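Local coordinates for CBS domain-containing protein (Pyrococcus horikoshii, PDB 2YZI), which is of unknown function but carries two CBS domains, a module that in related proteins commonly binds adenosine-containing ligands such as AMP or ATP, at residues G67-Y70 / D71-V74. Numbering follows the deposited sequence.
Sequences GLPY and DIPV
P69 to I72 form a type I beta turn, with Y70 and D71 at its corners, in the loop between helix 56-64 and strand 84-86 of this two-CBS-domain protein. Just ahead of it, a Schellman motif ends helix 56-64: G67, at positive phi (70°), is the C-prime residue, L68 N bonds back to V63 O and G67 N to I64 O. Within the turn I72 folds back on P69, the two side chains crossing at about a right angle. The methyl I72 CG2 lies 3.8 Å from P69 CB and 3.5 Å from P69 O. I72 CG1 sits between the backbone N and the carbonyl carbon (chi1 67°), which brings it also to 3.5 Å from P69 O, so that the two branches meet this carbonyl oxygen from the same side. Beyond it, I72 CD1 reaches the methyl L68 CD1 at 4.3 Å, a looser apolar touch. The CB of Y70 points away from D71-V74 overall, yet lies 3.4 Å from D71 N; the Y70 ring has L68 O in its plane at the edge and packs on L68 of the second subunit. Backbone hydrogen bonds of Y70 with Q27, I72 with V26 and V74 with T24 tie the loop to the first turn of helix 26-35 and to T24 just ahead of it. The exposed D71 carboxylate comes up to the CB edge of the proline ring, with OD1 3.6 Å and OD2 3.9 Å from P69 CB.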
loop_
_atom_site.group_PDB
_atom_site.type_symbol
_atom_site.label_atom_id
_atom_site.label_comp_id
_atom_site.label_asym_id
_atom_site.label_seq_id
_atom_site.Cartn_x
_atom_site.Cartn_y
_atom_site.Cartn_z
ATOM N N GLY B 67 1.570 1.361 -21.401
ATOM C CA GLY B 67 2.518 2.292 -21.991
ATOM C C GLY B 67 1.859 3.588 -22.444
ATOM O O GLY B 67 2.111 4.085 -23.547
ATOM N N LEU B 68 1.008 4.136 -21.585
ATOM C CA LEU B 68 0.308 5.370 -21.887
ATOM C C LEU B 68 1.103 6.553 -21.373
ATOM O O LEU B 68 1.898 6.425 -20.449
ATOM C CB LEU B 68 -1.073 5.365 -21.233
ATOM C CG LEU B 68 -1.957 4.186 -21.629
ATOM C CD1 LEU B 68 -3.250 4.221 -20.828
ATOM C CD2 LEU B 68 -2.237 4.238 -23.124
ATOM N N PRO B 69 0.909 7.724 -21.990
ATOM C CA PRO B 69 1.608 8.946 -21.590
ATOM C C PRO B 69 1.390 9.249 -20.111
ATOM O O PRO B 69 0.339 8.936 -19.556
ATOM C CB PRO B 69 0.985 10.003 -22.495
ATOM C CG PRO B 69 0.731 9.224 -23.757
ATOM C CD PRO B 69 0.146 7.934 -23.234
ATOM N N TYR B 70 2.385 9.863 -19.483
ATOM C CA TYR B 70 2.311 10.211 -18.069
ATOM C C TYR B 70 1.550 11.515 -17.902
ATOM O O TYR B 70 1.269 11.941 -16.780
ATOM C CB TYR B 70 3.721 10.364 -17.491
ATOM C CG TYR B 70 4.557 9.104 -17.545
ATOM C CD1 TYR B 70 4.182 8.023 -18.346
ATOM C CD2 TYR B 70 5.742 9.003 -16.822
ATOM C CE1 TYR B 70 4.963 6.878 -18.431
ATOM C CE2 TYR B 70 6.536 7.863 -16.899
ATOM C CZ TYR B 70 6.141 6.803 -17.706
ATOM O OH TYR B 70 6.926 5.675 -17.801
ATOM N N ASP B 71 1.222 12.142 -19.027
ATOM C CA ASP B 71 0.500 13.405 -19.014
ATOM C C ASP B 71 -1.010 13.250 -19.168
ATOM O O ASP B 71 -1.730 14.249 -19.161
ATOM C CB ASP B 71 1.023 14.336 -20.119
ATOM C CG ASP B 71 0.845 13.757 -21.521
ATOM O OD1 ASP B 71 -0.273 13.313 -21.865
ATOM O OD2 ASP B 71 1.828 13.755 -22.290
ATOM N N ILE B 72 -1.501 12.020 -19.314
ATOM C CA ILE B 72 -2.940 11.837 -19.469
ATOM C C ILE B 72 -3.697 12.202 -18.194
ATOM O O ILE B 72 -3.211 11.991 -17.081
ATOM C CB ILE B 72 -3.323 10.383 -19.857
ATOM C CG1 ILE B 72 -3.019 9.426 -18.700
ATOM C CG2 ILE B 72 -2.588 9.973 -21.123
ATOM C CD1 ILE B 72 -3.593 8.043 -18.880
ATOM N N PRO B 73 -4.901 12.769 -18.341
ATOM C CA PRO B 73 -5.696 13.146 -17.169
ATOM C C PRO B 73 -6.191 11.905 -16.430
ATOM O O PRO B 73 -6.638 10.943 -17.052
ATOM C CB PRO B 73 -6.827 13.959 -17.781
ATOM C CG PRO B 73 -7.036 13.274 -19.105
ATOM C CD PRO B 73 -5.616 13.096 -19.588
ATOM N N VAL B 74 -6.094 11.933 -15.104
ATOM C CA VAL B 74 -6.521 10.819 -14.257
ATOM C C VAL B 74 -7.954 10.367 -14.553
ATOM O O VAL B 74 -8.364 9.264 -14.195
ATOM C CB VAL B 74 -6.424 11.212 -12.775
ATOM C CG1 VAL B 74 -5.025 11.688 -12.465
ATOM C CG2 VAL B 74 -7.422 12.294 -12.455
#